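Local structure of outer membrane associated protein (Francisella tularensis subsp. tularensis, 6U83) at residues Phe64-Ala69 against Leu116-Arg120; Ala100-Gln104 against His153-Pro157. The protein probably tethers the outer membrane to peptidoglycan through this OmpA-like domain, which holds D-alanine here, and may act as a porin as a whole protein. Residues are numbered along the deposited sequence.

Interaction 1. Residues Phe64-Ala69 against Leu116-Arg120. With DAL (D-alanine), chain D.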
ATOM      1  N   PHE A  64      -0.442   0.415  10.710  1.00 48.91           N
ATOM      2  CA  PHE A  64      -1.519   0.277  11.680  1.00 54.23           C
ATOM      3  C   PHE A  64      -0.961   0.166  13.091  1.00 53.23           C
ATOM      4  O   PHE A  64       0.088  -0.451  13.316  1.00 53.11           O
ATOM      5  CB  PHE A  64      -2.372  -0.982  11.406  1.00 57.41           C
ATOM      6  CG  PHE A  64      -3.194  -0.913  10.163  1.00 55.88           C
ATOM      7  CD1 PHE A  64      -2.646  -1.255   8.934  1.00 55.34           C
ATOM      8  CD2 PHE A  64      -4.535  -0.549  10.221  1.00 54.87           C
ATOM      9  CE1 PHE A  64      -3.421  -1.234   7.785  1.00 58.75           C
ATOM     10  CE2 PHE A  64      -5.316  -0.527   9.057  1.00 51.63           C
ATOM     11  CZ  PHE A  64      -4.749  -0.861   7.843  1.00 51.83           C
ATOM     12  N   ALA A  65      -1.695   0.730  14.050  1.00 55.59           N
ATOM     13  CA  ALA A  65      -1.349   0.528  15.448  1.00 60.06           C
ATOM     14  C   ALA A  65      -1.609  -0.924  15.877  1.00 72.53           C
ATOM     15  O   ALA A  65      -2.320  -1.695  15.218  1.00 75.26           O
ATOM     16  CB  ALA A  65      -2.143   1.482  16.341  1.00 59.84           C
ATOM     17  N   TYR A  66      -1.032  -1.279  17.018  1.00 65.34           N
ATOM     18  CA  TYR A  66      -1.048  -2.649  17.494  1.00 57.58           C
ATOM     19  C   TYR A  66      -2.480  -3.155  17.679  1.00 57.28           C
ATOM     20  O   TYR A  66      -3.293  -2.530  18.368  1.00 55.07           O
ATOM     21  CB  TYR A  66      -0.256  -2.709  18.806  1.00 63.65           C
ATOM     22  CG  TYR A  66      -0.294  -4.048  19.493  1.00 65.24           C
ATOM     23  CD1 TYR A  66       0.543  -5.074  19.087  1.00 59.76           C
ATOM     24  CD2 TYR A  66      -1.183  -4.296  20.536  1.00 66.23           C
ATOM     25  CE1 TYR A  66       0.520  -6.296  19.705  1.00 63.64           C
ATOM     26  CE2 TYR A  66      -1.225  -5.531  21.168  1.00 62.80           C
ATOM     27  CZ  TYR A  66      -0.374  -6.532  20.739  1.00 66.40           C
ATOM     28  OH  TYR A  66      -0.394  -7.767  21.352  1.00 66.52           O
ATOM     29  N   ASP A  67      -2.799  -4.280  17.035  1.00 63.77           N
ATOM     30  CA  ASP A  67      -4.078  -4.985  17.154  1.00 60.27           C
ATOM     31  C   ASP A  67      -5.233  -4.219  16.521  1.00 66.35           C
ATOM     32  O   ASP A  67      -6.405  -4.553  16.767  1.00 66.35           O
ATOM     33  CB  ASP A  67      -4.410  -5.295  18.618  1.00 60.13           C
ATOM     34  CG  ASP A  67      -5.235  -6.558  18.791  1.00 69.11           C
ATOM     35  OD1 ASP A  67      -5.305  -7.379  17.850  1.00 73.52           O
ATOM     36  OD2 ASP A  67      -5.820  -6.724  19.887  1.00 72.15           O
ATOM     37  N   LYS A  68      -4.945  -3.196  15.719  1.00 71.65           N
ATOM     38  CA  LYS A  68      -5.961  -2.353  15.112  1.00 68.53           C
ATOM     39  C   LYS A  68      -6.053  -2.608  13.616  1.00 67.47           C
ATOM     40  O   LYS A  68      -5.050  -2.882  12.945  1.00 61.73           O
ATOM     41  CB  LYS A  68      -5.658  -0.872  15.353  1.00 59.28           C
ATOM     42  CG  LYS A  68      -5.795  -0.472  16.810  1.00 54.08           C
ATOM     43  CD  LYS A  68      -7.244  -0.494  17.258  1.00 56.37           C
ATOM     44  CE  LYS A  68      -7.363  -0.125  18.725  1.00 62.55           C
ATOM     45  NZ  LYS A  68      -8.751   0.249  19.080  1.00 68.86           N
ATOM     46  N   ALA A  69      -7.271  -2.499  13.094  1.00 58.82           N
ATOM     47  CA  ALA A  69      -7.491  -2.517  11.652  1.00 63.68           C
ATOM     48  C   ALA A  69      -8.078  -1.199  11.168  1.00 67.75           C
ATOM     49  O   ALA A  69      -8.574  -1.124  10.033  1.00 65.65           O
ATOM     50  CB  ALA A  69      -8.403  -3.679  11.248  1.00 54.20           C
ATOM     51  N   LEU A 116      -6.629 -10.716  11.485  1.00 66.82           N
ATOM     52  CA  LEU A 116      -6.293  -9.310  11.647  1.00 59.94           C
ATOM     53  C   LEU A 116      -5.813  -8.716  10.333  1.00 59.61           C
ATOM     54  O   LEU A 116      -6.321  -7.683   9.879  1.00 57.94           O
ATOM     55  CB  LEU A 116      -5.241  -9.184  12.745  1.00 59.10           C
ATOM     56  CG  LEU A 116      -4.697  -7.798  13.019  1.00 60.43           C
ATOM     57  CD1 LEU A 116      -5.837  -6.789  13.172  1.00 52.29           C
ATOM     58  CD2 LEU A 116      -3.806  -7.867  14.262  1.00 64.95           C
ATOM     59  N   SER A 117      -4.892  -9.410   9.662  1.00 63.46           N
ATOM     60  CA  SER A 117      -4.326  -8.867   8.433  1.00 65.71           C
ATOM     61  C   SER A 117      -5.371  -8.771   7.333  1.00 63.37           C
ATOM     62  O   SER A 117      -5.352  -7.828   6.531  1.00 57.79           O
ATOM     63  CB  SER A 117      -3.159  -9.728   7.973  1.00 64.17           C
ATOM     64  OG  SER A 117      -3.656 -10.944   7.467  1.00 61.59           O
ATOM     65  N   GLU A 118      -6.263  -9.755   7.259  1.00 52.16           N
ATOM     66  CA  GLU A 118      -7.390  -9.682   6.338  1.00 61.95           C
ATOM     67  C   GLU A 118      -8.257  -8.468   6.628  1.00 60.07           C
ATOM     68  O   GLU A 118      -8.723  -7.796   5.703  1.00 62.34           O
ATOM     69  CB  GLU A 118      -8.237 -10.955   6.430  1.00 66.59           C
ATOM     70  CG  GLU A 118      -7.545 -12.218   5.949  1.00 78.71           C
ATOM     71  CD  GLU A 118      -8.392 -13.474   6.150  1.00100.50           C
ATOM     72  OE1 GLU A 118      -9.557 -13.497   5.708  1.00116.45           O
ATOM     73  OE2 GLU A 118      -7.901 -14.442   6.765  1.00105.87           O
ATOM     74  N   LYS A 119      -8.508  -8.196   7.911  1.00 53.72           N
ATOM     75  CA  LYS A 119      -9.305  -7.040   8.298  1.00 56.46           C
ATOM     76  C   LYS A 119      -8.618  -5.744   7.907  1.00 64.09           C
ATOM     77  O   LYS A 119      -9.295  -4.760   7.588  1.00 61.56           O
ATOM     78  CB  LYS A 119      -9.552  -7.043   9.806  1.00 56.85           C
ATOM     79  CG  LYS A 119     -10.483  -8.137  10.361  1.00 53.25           C
ATOM     80  CD  LYS A 119     -10.570  -7.983  11.897  1.00 56.83           C
ATOM     81  CE  LYS A 119     -11.616  -8.867  12.510  1.00 57.20           C
ATOM     82  NZ  LYS A 119     -11.617  -8.696  14.009  1.00 57.36           N
ATOM     83  N   ARG A 120      -7.280  -5.722   7.930  1.00 56.83           N
ATOM     84  CA  ARG A 120      -6.552  -4.525   7.523  1.00 60.96           C
ATOM     85  C   ARG A 120      -6.700  -4.292   6.022  1.00 65.18           C
ATOM     86  O   ARG A 120      -7.048  -3.187   5.583  1.00 58.80           O
ATOM     87  CB  ARG A 120      -5.081  -4.656   7.933  1.00 54.74           C
ATOM     88  CG  ARG A 120      -4.846  -4.507   9.471  1.00 58.67           C
ATOM     89  CD  ARG A 120      -3.373  -4.742   9.896  1.00 50.94           C
ATOM     90  NE  ARG A 120      -3.204  -4.346  11.291  1.00 56.03           N
ATOM     91  CZ  ARG A 120      -2.304  -4.855  12.130  1.00 57.27           C
ATOM     92  NH1 ARG A 120      -1.465  -5.817  11.739  1.00 46.76           N
ATOM     93  NH2 ARG A 120      -2.243  -4.385  13.371  1.00 51.55           N
TER
HETATM   94  N   DAL D 403       0.479  -8.885  15.866  1.00 51.20           N
HETATM   95  CA  DAL D 403      -0.118  -7.610  16.239  1.00 51.52           C
HETATM   96  CB  DAL D 403      -1.340  -7.834  17.145  1.00 54.50           C
HETATM   97  C   DAL D 403      -0.496  -6.761  15.027  1.00 59.08           C
HETATM   98  O   DAL D 403      -1.140  -5.725  15.209  1.00 66.34           O
HETATM   99  OXT DAL D 403      -0.177  -7.075  13.864  1.00 60.09           O
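The carboxylate of D-alanine is gripped by R120 through two hydrogen bonds, R120 NH2 to DAL O at 2.5 Å and R120 NH1 to DAL OXT at 2.8 Å, while the backbone D67 N gives DAL O a third at 2.9 Å. This is the ligand pocket of an OmpA-like domain; R120 is probably the counterpart of the Arg that binds diaminopimelate in relatives. The same guanidinium holds the loop itself: R120 NE donates to K68 O at 2.9 Å, and R120 NH2 makes weak bonds to K68 O (3.2 Å) and A65 O (3.3 Å). Those carbonyls belong to a type II turn, A65 to K68, closed by K68 N to A65 O at 3.1 Å; the turn presents D67 N to the ligand. D67 OD1 is also hydrogen-bonded to Y112 OH. Farther out, A69 CB packs on K119 CB at 3.8 Å. R120 CG sits 3.8 Å from the F64 ring centroid, 2° off the ring normal, so the aliphatic part of the arginine lies over the ring face in a CH-pi contact.

Interaction 2. Residues Ala100-Gln104 against His153-Pro157. With DAL (D-alanine), chain D.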
ATOM      1  N   ALA A 100       0.709  -8.588   9.477  1.00 52.59           N
ATOM      2  CA  ALA A 100       0.697  -8.410  10.918  1.00 55.69           C
ATOM      3  C   ALA A 100       2.113  -8.596  11.457  1.00 59.14           C
ATOM      4  O   ALA A 100       3.003  -9.114  10.778  1.00 60.19           O
ATOM      5  CB  ALA A 100      -0.304  -9.380  11.590  1.00 53.89           C
ATOM      6  N   SER A 101       2.326  -8.129  12.678  1.00 53.97           N
ATOM      7  CA  SER A 101       3.558  -8.463  13.370  1.00 54.93           C
ATOM      8  C   SER A 101       3.345  -9.743  14.170  1.00 64.29           C
ATOM      9  O   SER A 101       2.223 -10.089  14.541  1.00 61.13           O
ATOM     10  CB  SER A 101       3.985  -7.323  14.295  1.00 63.56           C
ATOM     11  OG  SER A 101       3.006  -7.085  15.299  1.00 54.27           O
ATOM     12  N   GLN A 102       4.425 -10.462  14.423  1.00 70.25           N
ATOM     13  CA  GLN A 102       4.348 -11.629  15.299  1.00 65.57           C
ATOM     14  C   GLN A 102       4.735 -11.167  16.692  1.00 65.56           C
ATOM     15  O   GLN A 102       5.916 -10.968  16.983  1.00 69.33           O
ATOM     16  CB  GLN A 102       5.247 -12.766  14.837  1.00 65.72           C
ATOM     17  CG  GLN A 102       5.139 -13.947  15.786  1.00 65.54           C
ATOM     18  CD  GLN A 102       6.040 -15.099  15.416  1.00 71.14           C
ATOM     19  OE1 GLN A 102       6.915 -14.964  14.567  1.00 74.77           O
ATOM     20  NE2 GLN A 102       5.834 -16.244  16.059  1.00 69.30           N
ATOM     21  N   GLY A 103       3.737 -10.994  17.560  1.00 64.10           N
ATOM     22  CA  GLY A 103       4.009 -10.453  18.879  1.00 67.20           C
ATOM     23  C   GLY A 103       4.542 -11.464  19.868  1.00 75.29           C
ATOM     24  O   GLY A 103       5.186 -11.084  20.849  1.00 84.34           O
ATOM     25  N   GLN A 104       4.281 -12.749  19.648  1.00 80.14           N
ATOM     26  CA  GLN A 104       4.627 -13.770  20.624  1.00 88.82           C
ATOM     27  C   GLN A 104       5.339 -14.923  19.935  1.00 90.32           C
ATOM     28  O   GLN A 104       5.076 -15.239  18.768  1.00 86.29           O
ATOM     29  CB  GLN A 104       3.377 -14.256  21.403  1.00 84.34           C
ATOM     30  CG  GLN A 104       2.730 -13.121  22.209  1.00100.43           C
ATOM     31  CD  GLN A 104       1.749 -13.589  23.261  1.00109.71           C
ATOM     32  OE1 GLN A 104       1.083 -12.775  23.913  1.00110.61           O
ATOM     33  NE2 GLN A 104       1.659 -14.904  23.441  1.00109.58           N
ATOM     34  N   HIS A 153      12.963  -6.995  13.359  1.00 73.15           N
ATOM     35  CA  HIS A 153      12.408  -8.104  14.117  1.00 74.36           C
ATOM     36  C   HIS A 153      10.968  -8.352  13.678  1.00 71.99           C
ATOM     37  O   HIS A 153      10.273  -7.439  13.221  1.00 72.17           O
ATOM     38  CB  HIS A 153      12.481  -7.805  15.614  1.00 76.29           C
ATOM     39  CG  HIS A 153      12.264  -8.997  16.494  1.00 84.36           C
ATOM     40  ND1 HIS A 153      11.007  -9.466  16.820  1.00 89.86           N
ATOM     41  CD2 HIS A 153      13.141  -9.794  17.149  1.00 89.36           C
ATOM     42  CE1 HIS A 153      11.119 -10.513  17.619  1.00 86.42           C
ATOM     43  NE2 HIS A 153      12.405 -10.731  17.837  1.00 91.56           N
ATOM     44  N   LYS A 154      10.523  -9.605  13.799  1.00 67.90           N
ATOM     45  CA  LYS A 154       9.173  -9.947  13.363  1.00 67.25           C
ATOM     46  C   LYS A 154       8.091  -9.247  14.183  1.00 73.02           C
ATOM     47  O   LYS A 154       6.954  -9.109  13.710  1.00 72.81           O
ATOM     48  CB  LYS A 154       8.978 -11.458  13.432  1.00 65.67           C
ATOM     49  CG  LYS A 154       9.948 -12.240  12.573  1.00 80.59           C
ATOM     50  CD  LYS A 154       9.780 -13.732  12.816  1.00 95.42           C
ATOM     51  CE  LYS A 154      10.305 -14.560  11.656  1.00103.59           C
ATOM     52  NZ  LYS A 154       9.884 -15.984  11.811  1.00114.48           N
ATOM     53  N   SER A 155       8.404  -8.811  15.401  1.00 69.85           N
ATOM     54  CA  SER A 155       7.429  -8.152  16.258  1.00 65.02           C
ATOM     55  C   SER A 155       7.427  -6.638  16.088  1.00 65.52           C
ATOM     56  O   SER A 155       6.753  -5.933  16.848  1.00 72.00           O
ATOM     57  CB  SER A 155       7.707  -8.513  17.711  1.00 73.63           C
ATOM     58  OG  SER A 155       9.035  -8.162  18.048  1.00 78.96           O
ATOM     59  N   ASP A 156       8.169  -6.132  15.122  1.00 62.72           N
ATOM     60  CA  ASP A 156       8.277  -4.699  14.920  1.00 64.02           C
ATOM     61  C   ASP A 156       6.925  -4.160  14.446  1.00 59.33           C
ATOM     62  O   ASP A 156       6.321  -4.744  13.558  1.00 62.91           O
ATOM     63  CB  ASP A 156       9.386  -4.431  13.894  1.00 63.69           C
ATOM     64  CG  ASP A 156       9.727  -2.962  13.753  1.00 71.72           C
ATOM     65  OD1 ASP A 156       8.852  -2.192  13.305  1.00 73.30           O
ATOM     66  OD2 ASP A 156      10.878  -2.584  14.067  1.00 74.72           O
ATOM     67  N   PRO A 157       6.425  -3.061  15.025  1.00 71.12           N
ATOM     68  CA  PRO A 157       5.132  -2.528  14.551  1.00 67.75           C
ATOM     69  C   PRO A 157       5.142  -2.150  13.083  1.00 66.72           C
ATOM     70  O   PRO A 157       4.072  -2.005  12.487  1.00 64.26           O
ATOM     71  CB  PRO A 157       4.917  -1.286  15.435  1.00 65.93           C
ATOM     72  CG  PRO A 157       5.849  -1.453  16.576  1.00 76.52           C
ATOM     73  CD  PRO A 157       7.032  -2.186  16.032  1.00 76.18           C
TER
HETATM   74  N   DAL D 403       0.479  -8.885  15.866  1.00 51.20           N
HETATM   75  CA  DAL D 403      -0.118  -7.610  16.239  1.00 51.52           C
HETATM   76  CB  DAL D 403      -1.340  -7.834  17.145  1.00 54.50           C
HETATM   77  C   DAL D 403      -0.496  -6.761  15.027  1.00 59.08           C
HETATM   78  O   DAL D 403      -1.140  -5.725  15.209  1.00 66.34           O
HETATM   79  OXT DAL D 403      -0.177  -7.075  13.864  1.00 60.09           O
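The striking feature is a very short hydrogen bond, 2.5 Å from DAL N to S101 O; the same residue also meets the other end of the ligand, S101 N donating to DAL OXT at 3.0 Å. S101 OG adds a weak bond to DAL N at 3.2 Å and is hydrogen-bonded to Q160 as well. Behind this ligand-facing backbone lies the second loop. The single hydrogen bond between the two segments runs from Q102 N to K154 O at 3.0 Å, so the chain just past S101 is tied to a type I turn, H153 to D156, closed by D156 N to H153 O at 3.1 Å. H153 ND1 accepts S155 N at 3.0 Å within that turn. Around the bond, S101 CB packs against D156 O at 3.6 Å and Q102 OE1 approaches K154 CD at 3.6 Å. The 100-104 loop supplies one wall of the D-alanine site of this OmpA-like domain through A100 and S101, with the 153-157 turn packed against it from outside the pocket.

The segments alternate along the chain: 64-69, 100-104, 116-120, then 153-157. Each of the three loops lies next to a strand of the mixed sheet: the loop 64-69 follows strand 55-63, the loop 100-104 follows strand 94-98, and the loop 153-157 precedes strand 161-172; helix 110-130 supplies the fourth segment. The centres of interactions 1 and 2 lie about 12 Å apart, on the same side of the chain's centre, and the two meet directly where R120 NH1 comes 3.5 Å from A100 CA. D-alanine bridges them, its carboxylate bound from both and its amino group by S101 and by N113 of helix 110-130. The pocket is thus assembled from parts distant in sequence, consistent with a peptidoglycan-binding site.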